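PDB 2ZZR: unsaturated glucuronyl hydrolase from Streptococcus agalactiae, which hydrolyses unsaturated disaccharides from chondroitin, hyaluronan and heparin, releasing the 4,5-unsaturated uronic acid at their non-reducing end. Local coordinates for residues T66-G71 and N375-Y380; N105-L110 and L146-Q151; L115-T120 and I172-L177; S122-Y127 and L182-E187. All coordinates share one frame; numbering follows the deposited sequence.

Interaction 1 of 4, residues T66-G71 and N375-Y380; sequences TEWTNG and NIWGDY
T69 and I376 bring the two backbones nearest, with T69 CA 6.9 Å from I376 CA, where the loop leading into helix 70-84 faces the first turn of helix 376-390. N375 occupies the N-cap of the latter. The I376 CG2 methyl packs on T69 CB at 3.5 Å. Beside them, the six-membered rings of W68 and W377 overlap in part, centroids 5.0 Å apart and planes inclined by 34°. W68 reaches over one face of W377, its CZ2 lying 3.7 Å from W377 CZ3. T69 has its methyl anti to the carbonyl carbon and OG1 between N and C (chi1 48°); CG2 thus rests over the centre of the W68 ring while also reaching W377 CZ3 at 3.7 Å. The W68 NE1 group is bonded elsewhere, to Y363 OH. With no hydrogen bond passing between the segments, cohesion here comes from dispersion between methyl groups and indole rings; W377 lies beside R246 and W68 beside D114, both assigned to substrate binding.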
loop_
_atom_site.group_PDB
_atom_site.type_symbol
_atom_site.label_atom_id
_atom_site.label_comp_id
_atom_site.label_asym_id
_atom_site.label_seq_id
_atom_site.Cartn_x
_atom_site.Cartn_y
_atom_site.Cartn_z
ATOM N N THR A 66 -18.026 -5.164 0.270
ATOM C CA THR A 66 -18.091 -5.130 1.735
ATOM C C THR A 66 -16.757 -5.451 2.422
ATOM O O THR A 66 -16.705 -5.568 3.644
ATOM C CB THR A 66 -19.162 -6.112 2.279
ATOM O OG1 THR A 66 -18.831 -7.441 1.874
ATOM C CG2 THR A 66 -20.563 -5.746 1.773
ATOM N N GLU A 67 -15.684 -5.591 1.649
ATOM C CA GLU A 67 -14.360 -5.847 2.229
ATOM C C GLU A 67 -13.514 -4.572 2.324
ATOM O O GLU A 67 -14.001 -3.483 2.029
ATOM C CB GLU A 67 -13.618 -6.943 1.452
ATOM C CG GLU A 67 -13.688 -8.341 2.100
ATOM C CD GLU A 67 -12.858 -8.473 3.366
ATOM O OE1 GLU A 67 -12.342 -7.453 3.865
ATOM O OE2 GLU A 67 -12.733 -9.614 3.871
ATOM N N TRP A 68 -12.262 -4.709 2.762
ATOM C CA TRP A 68 -11.334 -3.573 2.811
ATOM C C TRP A 68 -10.550 -3.433 1.506
ATOM O O TRP A 68 -9.797 -2.471 1.331
ATOM C CB TRP A 68 -10.356 -3.695 3.998
ATOM C CG TRP A 68 -9.316 -4.792 3.885
ATOM C CD1 TRP A 68 -9.466 -6.104 4.242
ATOM C CD2 TRP A 68 -7.968 -4.661 3.405
ATOM N NE1 TRP A 68 -8.304 -6.797 4.009
ATOM C CE2 TRP A 68 -7.367 -5.938 3.495
ATOM C CE3 TRP A 68 -7.213 -3.588 2.902
ATOM C CZ2 TRP A 68 -6.043 -6.180 3.093
ATOM C CZ3 TRP A 68 -5.891 -3.825 2.507
ATOM C CH2 TRP A 68 -5.321 -5.114 2.607
ATOM N N THR A 69 -10.765 -4.384 0.599
ATOM C CA THR A 69 -9.901 -4.600 -0.564
ATOM C C THR A 69 -10.543 -4.243 -1.910
ATOM O O THR A 69 -9.874 -4.302 -2.947
ATOM C CB THR A 69 -9.483 -6.074 -0.651
ATOM O OG1 THR A 69 -10.640 -6.911 -0.497
ATOM C CG2 THR A 69 -8.468 -6.418 0.428
ATOM N N ASN A 70 -11.829 -3.897 -1.900
ATOM C CA ASN A 70 -12.569 -3.695 -3.161
ATOM C C ASN A 70 -11.992 -2.608 -4.068
ATOM O O ASN A 70 -12.024 -2.745 -5.294
ATOM C CB ASN A 70 -14.038 -3.399 -2.896
ATOM C CG ASN A 70 -14.724 -4.526 -2.167
ATOM O OD1 ASN A 70 -15.343 -5.402 -2.785
ATOM N ND2 ASN A 70 -14.600 -4.528 -0.851
ATOM N N GLY A 71 -11.466 -1.553 -3.457
ATOM C CA GLY A 71 -10.881 -0.416 -4.184
ATOM C C GLY A 71 -9.675 -0.766 -5.035
ATOM O O GLY A 71 -9.413 -0.090 -6.036
ATOM N N ASN A 375 -2.986 -11.773 -4.369
ATOM C CA ASN A 375 -3.911 -10.915 -3.638
ATOM C C ASN A 375 -4.106 -9.594 -4.373
ATOM O O ASN A 375 -3.271 -9.202 -5.202
ATOM C CB ASN A 375 -3.524 -10.744 -2.155
ATOM C CG ASN A 375 -2.105 -10.219 -1.958
ATOM O OD1 ASN A 375 -1.280 -10.838 -1.277
ATOM N ND2 ASN A 375 -1.824 -9.067 -2.534
ATOM N N ILE A 376 -5.221 -8.934 -4.097
ATOM C CA ILE A 376 -5.643 -7.820 -4.944
ATOM C C ILE A 376 -4.824 -6.542 -4.723
ATOM O O ILE A 376 -4.629 -5.766 -5.663
ATOM C CB ILE A 376 -7.178 -7.581 -4.878
ATOM C CG1 ILE A 376 -7.655 -6.653 -6.010
ATOM C CG2 ILE A 376 -7.614 -7.087 -3.486
ATOM C CD1 ILE A 376 -7.315 -7.170 -7.423
ATOM N N TRP A 377 -4.334 -6.330 -3.502
ATOM C CA TRP A 377 -3.451 -5.171 -3.265
ATOM C C TRP A 377 -2.068 -5.384 -3.899
ATOM O O TRP A 377 -1.467 -4.445 -4.421
ATOM C CB TRP A 377 -3.345 -4.819 -1.768
ATOM C CG TRP A 377 -2.831 -5.941 -0.932
ATOM C CD1 TRP A 377 -1.537 -6.161 -0.552
ATOM C CD2 TRP A 377 -3.603 -7.010 -0.374
ATOM N NE1 TRP A 377 -1.456 -7.311 0.210
ATOM C CE2 TRP A 377 -2.711 -7.847 0.335
ATOM C CE3 TRP A 377 -4.966 -7.344 -0.406
ATOM C CZ2 TRP A 377 -3.136 -8.997 1.008
ATOM C CZ3 TRP A 377 -5.387 -8.489 0.261
ATOM C CH2 TRP A 377 -4.472 -9.302 0.951
ATOM N N GLY A 378 -1.578 -6.622 -3.868
ATOM C CA GLY A 378 -0.334 -6.976 -4.553
ATOM C C GLY A 378 -0.464 -6.762 -6.050
ATOM O O GLY A 378 0.439 -6.214 -6.684
ATOM N N ASP A 379 -1.597 -7.178 -6.614
ATOM C CA ASP A 379 -1.890 -6.922 -8.029
ATOM C C ASP A 379 -1.895 -5.427 -8.314
ATOM O O ASP A 379 -1.274 -4.968 -9.281
ATOM C CB ASP A 379 -3.254 -7.493 -8.411
ATOM C CG ASP A 379 -3.246 -9.004 -8.547
ATOM O OD1 ASP A 379 -2.198 -9.645 -8.307
ATOM O OD2 ASP A 379 -4.312 -9.551 -8.906
ATOM N N TYR A 380 -2.597 -4.682 -7.459
ATOM C CA TYR A 380 -2.710 -3.245 -7.616
ATOM C C TYR A 380 -1.335 -2.548 -7.574
ATOM O O TYR A 380 -1.009 -1.765 -8.476
ATOM C CB TYR A 380 -3.681 -2.597 -6.601
ATOM C CG TYR A 380 -3.575 -1.104 -6.747
ATOM C CD1 TYR A 380 -2.704 -0.376 -5.943
ATOM C CD2 TYR A 380 -4.246 -0.437 -7.774
ATOM C CE1 TYR A 380 -2.533 0.983 -6.120
ATOM C CE2 TYR A 380 -4.086 0.935 -7.958
ATOM C CZ TYR A 380 -3.217 1.631 -7.128
ATOM O OH TYR A 380 -3.013 2.977 -7.281
#

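Interaction 2 of 4, residues N105-L110 and L146-Q151; sequences NNRIAL and LMERYQ
R107 and E148 both carry CG beside the backbone N, opposite the carbonyl carbon (chi1 -61° and -67°). The two side chains approach each other from opposite directions. Beyond CG the glutamate runs out extended, whereas the arginine bends at chi3 (62°) and presents the end of its guanidinium to the carboxylate. The grip is bidentate and end-on. R107 NH1 donates to E148 OE2 at 2.8 Å in an almost straight bond, using the syn lone pair of that oxygen; R107 NH2 donates to E148 OE1 at 3.0 Å, arriving on the syn side but somewhat out of the carboxylate plane. Guanidinium and carboxylate are nearly coplanar, which suits a two-bond grip, and the two bonds restrain rotation of both groups. E148 OE1 also takes a salt bridge from K145, so the carboxylate is shared between two cations on an exposed surface. R107 leaves helix 87-105 with positive phi in a Schellman motif. E148 sits in the type I turn M147-Y150, which carries the chain from helix 133-147 into strand 150-151; the bridge therefore ties the loop before helix 115-130 to the bend after helix 133-147.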
loop_
_atom_site.group_PDB
_atom_site.type_symbol
_atom_site.label_atom_id
_atom_site.label_comp_id
_atom_site.label_asym_id
_atom_site.label_seq_id
_atom_site.Cartn_x
_atom_site.Cartn_y
_atom_site.Cartn_z
ATOM N N ASN A 105 -22.882 6.282 1.329
ATOM C CA ASN A 105 -24.204 6.859 1.571
ATOM C C ASN A 105 -24.983 6.053 2.603
ATOM O O ASN A 105 -25.646 6.617 3.477
ATOM C CB ASN A 105 -24.995 6.970 0.264
ATOM C CG ASN A 105 -24.645 8.218 -0.524
ATOM O OD1 ASN A 105 -24.006 9.136 -0.004
ATOM N ND2 ASN A 105 -25.082 8.270 -1.780
ATOM N N ASN A 106 -24.861 4.733 2.506
ATOM C CA ASN A 106 -25.560 3.808 3.387
ATOM C C ASN A 106 -24.707 3.258 4.525
ATOM O O ASN A 106 -25.158 2.388 5.276
ATOM C CB ASN A 106 -26.147 2.673 2.557
ATOM C CG ASN A 106 -27.310 3.128 1.714
ATOM O OD1 ASN A 106 -28.351 3.523 2.241
ATOM N ND2 ASN A 106 -27.140 3.097 0.397
ATOM N N ARG A 107 -23.479 3.766 4.645
ATOM C CA ARG A 107 -22.564 3.395 5.734
ATOM C C ARG A 107 -22.454 1.872 5.919
ATOM O O ARG A 107 -22.555 1.348 7.037
ATOM C CB ARG A 107 -22.970 4.096 7.039
ATOM C CG ARG A 107 -22.930 5.629 6.966
ATOM C CD ARG A 107 -23.488 6.285 8.229
ATOM N NE ARG A 107 -22.714 5.949 9.426
ATOM C CZ ARG A 107 -21.652 6.628 9.860
ATOM N NH1 ARG A 107 -21.218 7.698 9.200
ATOM N NH2 ARG A 107 -21.024 6.234 10.964
ATOM N N ILE A 108 -22.246 1.175 4.806
ATOM C CA ILE A 108 -22.148 -0.281 4.787
ATOM C C ILE A 108 -20.701 -0.737 4.941
ATOM O O ILE A 108 -19.851 -0.410 4.108
ATOM C CB ILE A 108 -22.731 -0.866 3.477
ATOM C CG1 ILE A 108 -24.218 -0.517 3.354
ATOM C CG2 ILE A 108 -22.506 -2.388 3.405
ATOM C CD1 ILE A 108 -24.773 -0.681 1.950
ATOM N N ALA A 109 -20.437 -1.497 6.007
ATOM C CA ALA A 109 -19.136 -2.126 6.248
ATOM C C ALA A 109 -17.959 -1.139 6.227
ATOM O O ALA A 109 -16.931 -1.395 5.592
ATOM C CB ALA A 109 -18.904 -3.278 5.253
ATOM N N LEU A 110 -18.113 -0.019 6.926
ATOM C CA LEU A 110 -17.084 1.027 6.915
ATOM C C LEU A 110 -16.606 1.475 8.304
ATOM O O LEU A 110 -16.015 2.550 8.444
ATOM C CB LEU A 110 -17.552 2.226 6.079
ATOM C CG LEU A 110 -17.707 2.004 4.569
ATOM C CD1 LEU A 110 -18.303 3.240 3.910
ATOM C CD2 LEU A 110 -16.377 1.634 3.901
ATOM N N LEU A 146 -13.752 8.404 7.768
ATOM C CA LEU A 146 -12.460 8.105 8.379
ATOM C C LEU A 146 -12.178 8.987 9.604
ATOM O O LEU A 146 -11.666 8.508 10.618
ATOM C CB LEU A 146 -11.333 8.235 7.346
ATOM C CG LEU A 146 -9.928 7.841 7.816
ATOM C CD1 LEU A 146 -9.893 6.400 8.327
ATOM C CD2 LEU A 146 -8.913 8.066 6.707
ATOM N N MET A 147 -12.524 10.269 9.501
ATOM C CA MET A 147 -12.335 11.231 10.591
ATOM C C MET A 147 -13.051 10.817 11.887
ATOM O O MET A 147 -12.603 11.173 12.980
ATOM C CB MET A 147 -12.799 12.629 10.154
ATOM C CG MET A 147 -11.901 13.277 9.092
ATOM S SD MET A 147 -10.325 13.841 9.764
ATOM C CE MET A 147 -10.832 15.401 10.484
ATOM N N GLU A 148 -14.138 10.058 11.751
ATOM C CA GLU A 148 -14.941 9.597 12.901
ATOM C C GLU A 148 -14.135 8.751 13.888
ATOM O O GLU A 148 -14.495 8.653 15.068
ATOM C CB GLU A 148 -16.160 8.792 12.436
ATOM C CG GLU A 148 -17.221 9.569 11.668
ATOM C CD GLU A 148 -18.308 8.670 11.096
ATOM O OE1 GLU A 148 -18.336 7.458 11.421
ATOM O OE2 GLU A 148 -19.136 9.175 10.309
ATOM N N ARG A 149 -13.056 8.129 13.409
ATOM C CA ARG A 149 -12.240 7.256 14.257
ATOM C C ARG A 149 -11.046 7.953 14.919
ATOM O O ARG A 149 -10.275 7.321 15.639
ATOM C CB ARG A 149 -11.797 6.003 13.489
ATOM C CG ARG A 149 -12.959 5.200 12.920
ATOM C CD ARG A 149 -12.538 3.788 12.524
ATOM N NE ARG A 149 -12.295 2.925 13.686
ATOM C CZ ARG A 149 -13.250 2.337 14.407
ATOM N NH1 ARG A 149 -14.534 2.504 14.100
ATOM N NH2 ARG A 149 -12.919 1.579 15.447
ATOM N N TYR A 150 -10.903 9.259 14.684
ATOM C CA TYR A 150 -9.803 10.019 15.269
ATOM C C TYR A 150 -9.938 10.136 16.784
ATOM O O TYR A 150 -11.006 10.477 17.290
ATOM C CB TYR A 150 -9.709 11.420 14.655
ATOM C CG TYR A 150 -8.591 12.256 15.245
ATOM C CD1 TYR A 150 -8.871 13.373 16.039
ATOM C CD2 TYR A 150 -7.257 11.929 15.018
ATOM C CE1 TYR A 150 -7.843 14.143 16.586
ATOM C CE2 TYR A 150 -6.225 12.691 15.555
ATOM C CZ TYR A 150 -6.528 13.797 16.337
ATOM O OH TYR A 150 -5.505 14.542 16.866
ATOM N N GLN A 151 -8.840 9.863 17.482
ATOM C CA GLN A 151 -8.765 9.997 18.929
ATOM C C GLN A 151 -7.825 11.133 19.333
ATOM O O GLN A 151 -6.619 11.060 19.094
ATOM C CB GLN A 151 -8.304 8.678 19.559
ATOM C CG GLN A 151 -9.244 7.493 19.311
ATOM C CD GLN A 151 -10.603 7.623 20.004
ATOM O OE1 GLN A 151 -11.508 6.825 19.762
ATOM N NE2 GLN A 151 -10.750 8.634 20.859
#

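Interaction 3 of 4, residues L115-T120 and I172-L177; sequences LGFLYT and IIDCLL
F117 meets the opposing segment through two ring atoms: CE1 reaches D174 and CE2 reaches L177. D174 OD1 lies at the ring edge, in plane, 3.6 Å from F117 CE1, with the carboxylate tilted 67° against the ring and the two side chains crossing at about a right angle. The partly positive rim of the ring thus faces the oxygen. D174 has CG between its backbone N and carbonyl carbon (chi1 70°), the rotamer that brings OD1 to this edge; OD2 is held by H113 NE2. On the other side of the ring tip, L177 CB approaches F117 CE2 obliquely at 3.5 Å, and L177 CG follows it. A water bridges the T120 hydroxyl and the L177 carbonyl: it donates to L177 O at 2.8 Å and lies 2.8 Å from T120 OG1. F117 also meets the rings of W68, F72 and W250, so it is wedged among aromatic side chains. D174 is the residue assigned as proton donor, and D114, the assigned nucleophile, lies beside both it and F117. The contact is consistent with a place in the wall of the active-site pocket in the α-helical barrel of glycoside hydrolase family 88.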
loop_
_atom_site.group_PDB
_atom_site.type_symbol
_atom_site.label_atom_id
_atom_site.label_comp_id
_atom_site.label_asym_id
_atom_site.label_seq_id
_atom_site.Cartn_x
_atom_site.Cartn_y
_atom_site.Cartn_z
ATOM N N LEU A 115 -10.682 3.311 4.872
ATOM C CA LEU A 115 -11.432 4.162 3.934
ATOM C C LEU A 115 -10.573 4.614 2.748
ATOM O O LEU A 115 -11.070 4.744 1.625
ATOM C CB LEU A 115 -12.026 5.380 4.660
ATOM C CG LEU A 115 -13.388 5.249 5.365
ATOM C CD1 LEU A 115 -14.508 4.978 4.366
ATOM C CD2 LEU A 115 -13.372 4.180 6.444
ATOM N N GLY A 116 -9.287 4.838 3.006
ATOM C CA GLY A 116 -8.342 5.239 1.967
ATOM C C GLY A 116 -8.064 4.132 0.969
ATOM O O GLY A 116 -8.136 4.352 -0.239
ATOM N N PHE A 117 -7.755 2.933 1.457
ATOM C CA PHE A 117 -7.587 1.777 0.570
ATOM C C PHE A 117 -8.812 1.585 -0.326
ATOM O O PHE A 117 -8.683 1.230 -1.500
ATOM C CB PHE A 117 -7.368 0.484 1.362
ATOM C CG PHE A 117 -5.976 0.322 1.929
ATOM C CD1 PHE A 117 -5.797 -0.260 3.179
ATOM C CD2 PHE A 117 -4.850 0.709 1.207
ATOM C CE1 PHE A 117 -4.518 -0.435 3.711
ATOM C CE2 PHE A 117 -3.566 0.534 1.731
ATOM C CZ PHE A 117 -3.403 -0.042 2.981
ATOM N N LEU A 118 -9.994 1.808 0.242
ATOM C CA LEU A 118 -11.242 1.605 -0.483
ATOM C C LEU A 118 -11.534 2.711 -1.489
ATOM O O LEU A 118 -11.864 2.427 -2.644
ATOM C CB LEU A 118 -12.412 1.458 0.497
ATOM C CG LEU A 118 -12.514 0.088 1.174
ATOM C CD1 LEU A 118 -13.519 0.124 2.309
ATOM C CD2 LEU A 118 -12.863 -1.020 0.172
ATOM N N TYR A 119 -11.400 3.960 -1.050
ATOM C CA TYR A 119 -11.885 5.104 -1.830
ATOM C C TYR A 119 -10.838 5.808 -2.678
ATOM O O TYR A 119 -11.177 6.424 -3.685
ATOM C CB TYR A 119 -12.655 6.082 -0.938
ATOM C CG TYR A 119 -14.019 5.517 -0.604
ATOM C CD1 TYR A 119 -15.145 5.878 -1.346
ATOM C CD2 TYR A 119 -14.174 4.565 0.408
ATOM C CE1 TYR A 119 -16.390 5.331 -1.068
ATOM C CE2 TYR A 119 -15.417 4.008 0.690
ATOM C CZ TYR A 119 -16.519 4.394 -0.050
ATOM O OH TYR A 119 -17.754 3.840 0.212
ATOM N N THR A 120 -9.572 5.716 -2.281
ATOM C CA THR A 120 -8.503 6.389 -3.036
ATOM C C THR A 120 -8.263 5.815 -4.454
ATOM O O THR A 120 -8.280 6.582 -5.427
ATOM C CB THR A 120 -7.186 6.475 -2.228
ATOM O OG1 THR A 120 -7.426 7.209 -1.016
ATOM C CG2 THR A 120 -6.097 7.175 -3.057
ATOM N N ILE A 172 -2.857 0.950 13.509
ATOM C CA ILE A 172 -2.179 -0.086 12.742
ATOM C C ILE A 172 -1.366 0.621 11.656
ATOM O O ILE A 172 -1.774 1.674 11.170
ATOM C CB ILE A 172 -3.192 -1.118 12.169
ATOM C CG1 ILE A 172 -3.891 -1.850 13.334
ATOM C CG2 ILE A 172 -2.508 -2.121 11.234
ATOM C CD1 ILE A 172 -5.004 -2.794 12.914
ATOM N N ILE A 173 -0.207 0.067 11.315
ATOM C CA ILE A 173 0.742 0.767 10.441
ATOM C C ILE A 173 0.187 1.054 9.040
ATOM O O ILE A 173 0.571 2.049 8.405
ATOM C CB ILE A 173 2.108 0.030 10.348
ATOM C CG1 ILE A 173 3.156 0.942 9.686
ATOM C CG2 ILE A 173 1.957 -1.337 9.665
ATOM C CD1 ILE A 173 4.585 0.467 9.822
ATOM N N ASP A 174 -0.725 0.205 8.566
ATOM C CA ASP A 174 -1.292 0.424 7.228
ATOM C C ASP A 174 -2.146 1.693 7.143
ATOM O O ASP A 174 -2.467 2.164 6.049
ATOM C CB ASP A 174 -2.030 -0.820 6.704
ATOM C CG ASP A 174 -3.332 -1.108 7.436
ATOM O OD1 ASP A 174 -4.053 -2.011 6.970
ATOM O OD2 ASP A 174 -3.656 -0.460 8.456
ATOM N N CYS A 175 -2.488 2.270 8.295
ATOM C CA CYS A 175 -3.248 3.517 8.308
ATOM C C CYS A 175 -2.449 4.673 7.686
ATOM O O CYS A 175 -3.026 5.684 7.280
ATOM C CB CYS A 175 -3.738 3.875 9.716
ATOM S SG CYS A 175 -5.113 5.053 9.708
ATOM N N LEU A 176 -1.127 4.516 7.609
ATOM C CA LEU A 176 -0.274 5.477 6.896
ATOM C C LEU A 176 -0.722 5.688 5.447
ATOM O O LEU A 176 -0.601 6.792 4.914
ATOM C CB LEU A 176 1.194 5.044 6.931
ATOM C CG LEU A 176 1.916 5.161 8.284
ATOM C CD1 LEU A 176 3.350 4.711 8.129
ATOM C CD2 LEU A 176 1.862 6.586 8.825
ATOM N N LEU A 177 -1.233 4.631 4.817
ATOM C CA LEU A 177 -1.747 4.736 3.439
ATOM C C LEU A 177 -3.132 5.368 3.389
ATOM O O LEU A 177 -3.543 5.907 2.351
ATOM C CB LEU A 177 -1.799 3.360 2.768
ATOM C CG LEU A 177 -0.579 2.801 2.026
ATOM C CD1 LEU A 177 -0.410 3.465 0.668
ATOM C CD2 LEU A 177 0.705 2.877 2.868
HETATM O O HOH W 1 -5.772 7.213 1.282
#

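Interaction 4 of 4, residues S122-Y127 and L182-E187; sequences SCTAEY and LFFAYE
T124 is the first residue of 122-127 to meet the other helix, just where helix 115-130 passes through a wider π-type turn; T124 CA lies 8.5 Å from F184 CA. Its methyl is placed anti to the backbone N and sits over the centre of the F184 ring, T124 CG2 being 3.7 Å from the ring centroid and only 12° off the normal, a clear CH-π contact. The hydroxyl of T124 is directed elsewhere and bonds T139 OG1 of helix 133-147. One turn further on, Y127 swings its ring to the rim of F184, and Y127 CD1 lies near the plane of that ring, 3.6 Å from F184 CZ. The two rings are inclined by 78°, with centroids 5.8 Å apart. F184 thus has a methyl on one face and an aromatic CH group at its edge. No hydrogen bond spans the helices, so helix 115-130 and helix 180-189 hold together here through CH-π and van der Waals contacts, while the threonine's polar end joins a third helix.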
loop_
_atom_site.group_PDB
_atom_site.type_symbol
_atom_site.label_atom_id
_atom_site.label_comp_id
_atom_site.label_asym_id
_atom_site.label_seq_id
_atom_site.Cartn_x
_atom_site.Cartn_y
_atom_site.Cartn_z
ATOM N N SER A 122 -10.202 4.025 -6.189
ATOM C CA SER A 122 -11.467 3.895 -6.908
ATOM C C SER A 122 -12.045 5.266 -7.256
ATOM O O SER A 122 -12.119 5.647 -8.434
ATOM C CB SER A 122 -12.459 3.083 -6.071
ATOM O OG SER A 122 -12.729 3.744 -4.843
ATOM N N CYS A 123 -12.432 6.011 -6.228
ATOM C CA CYS A 123 -13.123 7.282 -6.401
ATOM C C CYS A 123 -12.156 8.438 -6.609
ATOM O O CYS A 123 -12.297 9.198 -7.562
ATOM C CB CYS A 123 -14.041 7.546 -5.214
ATOM S SG CYS A 123 -15.299 6.258 -5.044
ATOM N N THR A 124 -11.161 8.571 -5.737
ATOM C CA THR A 124 -10.208 9.670 -5.920
ATOM C C THR A 124 -9.475 9.497 -7.253
ATOM O O THR A 124 -9.218 10.477 -7.956
ATOM C CB THR A 124 -9.225 9.804 -4.745
ATOM O OG1 THR A 124 -9.958 9.718 -3.520
ATOM C CG2 THR A 124 -8.520 11.151 -4.792
ATOM N N ALA A 125 -9.175 8.248 -7.600
ATOM C CA ALA A 125 -8.581 7.910 -8.895
ATOM C C ALA A 125 -9.370 8.514 -10.052
ATOM O O ALA A 125 -8.792 9.202 -10.904
ATOM C CB ALA A 125 -8.476 6.416 -9.066
ATOM N N GLU A 126 -10.682 8.266 -10.090
ATOM C CA GLU A 126 -11.478 8.831 -11.179
ATOM C C GLU A 126 -11.444 10.350 -11.167
ATOM O O GLU A 126 -11.329 10.973 -12.226
ATOM C CB GLU A 126 -12.924 8.337 -11.211
ATOM C CG GLU A 126 -13.607 8.857 -12.491
ATOM C CD GLU A 126 -14.970 8.279 -12.774
ATOM O OE1 GLU A 126 -15.352 8.280 -13.967
ATOM O OE2 GLU A 126 -15.662 7.847 -11.829
ATOM N N TYR A 127 -11.535 10.946 -9.977
ATOM C CA TYR A 127 -11.468 12.397 -9.865
ATOM C C TYR A 127 -10.185 12.969 -10.479
ATOM O O TYR A 127 -10.240 13.975 -11.188
ATOM C CB TYR A 127 -11.641 12.879 -8.423
ATOM C CG TYR A 127 -11.699 14.389 -8.337
ATOM C CD1 TYR A 127 -10.623 15.120 -7.830
ATOM C CD2 TYR A 127 -12.815 15.091 -8.804
ATOM C CE1 TYR A 127 -10.669 16.512 -7.761
ATOM C CE2 TYR A 127 -12.868 16.486 -8.745
ATOM C CZ TYR A 127 -11.792 17.185 -8.226
ATOM O OH TYR A 127 -11.829 18.557 -8.167
ATOM N N LEU A 182 -7.190 11.919 3.728
ATOM C CA LEU A 182 -7.390 13.126 4.531
ATOM C C LEU A 182 -6.628 14.332 3.985
ATOM O O LEU A 182 -7.150 15.448 4.002
ATOM C CB LEU A 182 -7.043 12.875 5.998
ATOM C CG LEU A 182 -7.835 11.739 6.646
ATOM C CD1 LEU A 182 -7.425 11.597 8.100
ATOM C CD2 LEU A 182 -9.348 11.965 6.526
ATOM N N PHE A 183 -5.407 14.112 3.493
ATOM C CA PHE A 183 -4.657 15.186 2.833
ATOM C C PHE A 183 -5.395 15.674 1.583
ATOM O O PHE A 183 -5.394 16.873 1.298
ATOM C CB PHE A 183 -3.235 14.755 2.470
ATOM C CG PHE A 183 -2.286 14.675 3.653
ATOM C CD1 PHE A 183 -1.594 13.498 3.921
ATOM C CD2 PHE A 183 -2.068 15.784 4.477
ATOM C CE1 PHE A 183 -0.702 13.416 4.997
ATOM C CE2 PHE A 183 -1.181 15.713 5.558
ATOM C CZ PHE A 183 -0.497 14.524 5.817
ATOM N N PHE A 184 -6.017 14.749 0.851
ATOM C CA PHE A 184 -6.826 15.108 -0.321
ATOM C C PHE A 184 -8.031 15.958 0.092
ATOM O O PHE A 184 -8.299 17.007 -0.509
ATOM C CB PHE A 184 -7.288 13.859 -1.085
ATOM C CG PHE A 184 -8.229 14.163 -2.225
ATOM C CD1 PHE A 184 -7.730 14.540 -3.469
ATOM C CD2 PHE A 184 -9.608 14.092 -2.048
ATOM C CE1 PHE A 184 -8.595 14.838 -4.528
ATOM C CE2 PHE A 184 -10.482 14.387 -3.101
ATOM C CZ PHE A 184 -9.973 14.750 -4.343
ATOM N N ALA A 185 -8.751 15.508 1.118
ATOM C CA ALA A 185 -9.912 16.253 1.617
ATOM C C ALA A 185 -9.523 17.659 2.062
ATOM O O ALA A 185 -10.262 18.615 1.814
ATOM C CB ALA A 185 -10.600 15.496 2.743
ATOM N N TYR A 186 -8.356 17.789 2.691
ATOM C CA TYR A 186 -7.840 19.103 3.065
ATOM C C TYR A 186 -7.648 19.994 1.836
ATOM O O TYR A 186 -8.066 21.156 1.832
ATOM C CB TYR A 186 -6.520 18.991 3.835
ATOM C CG TYR A 186 -5.791 20.313 3.912
ATOM C CD1 TYR A 186 -6.288 21.363 4.690
ATOM C CD2 TYR A 186 -4.624 20.525 3.182
ATOM C CE1 TYR A 186 -5.628 22.587 4.747
ATOM C CE2 TYR A 186 -3.960 21.742 3.229
ATOM C CZ TYR A 186 -4.465 22.765 4.013
ATOM O OH TYR A 186 -3.797 23.965 4.061
ATOM N N GLU A 187 -7.009 19.445 0.804
ATOM C CA GLU A 187 -6.713 20.206 -0.414
ATOM C C GLU A 187 -7.983 20.662 -1.132
ATOM O O GLU A 187 -8.029 21.766 -1.682
ATOM C CB GLU A 187 -5.825 19.390 -1.354
ATOM C CG GLU A 187 -4.407 19.207 -0.816
ATOM C CD GLU A 187 -3.578 18.221 -1.617
ATOM O OE1 GLU A 187 -4.130 17.539 -2.505
ATOM O OE2 GLU A 187 -2.360 18.132 -1.353
#

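Overall arrangement
Interactions 3 and 4 share helix 115-130, and their centres are 12 Å apart; probable backbone bonds from A125 N to T120 O and from T124 N to Y119 O carry that helix from one to the other. Interaction 1, about 11 Å from interaction 3 between centres, touches it through W68 CE3 and F117 CD1, 3.6 Å apart. These two contacts border the active site, with D174 in interaction 3 and D114 beside both W68 and F117. Interactions 2 and 4 lie away from the annotated sites. L110 of interaction 2 packs on L118 of interaction 3, L110 CD2 lying 3.6 Å from L118 CD1, and L146 touches L182 of interaction 4. Interactions 2, 3 and 4 are nested in the chain loop closed by interaction 1.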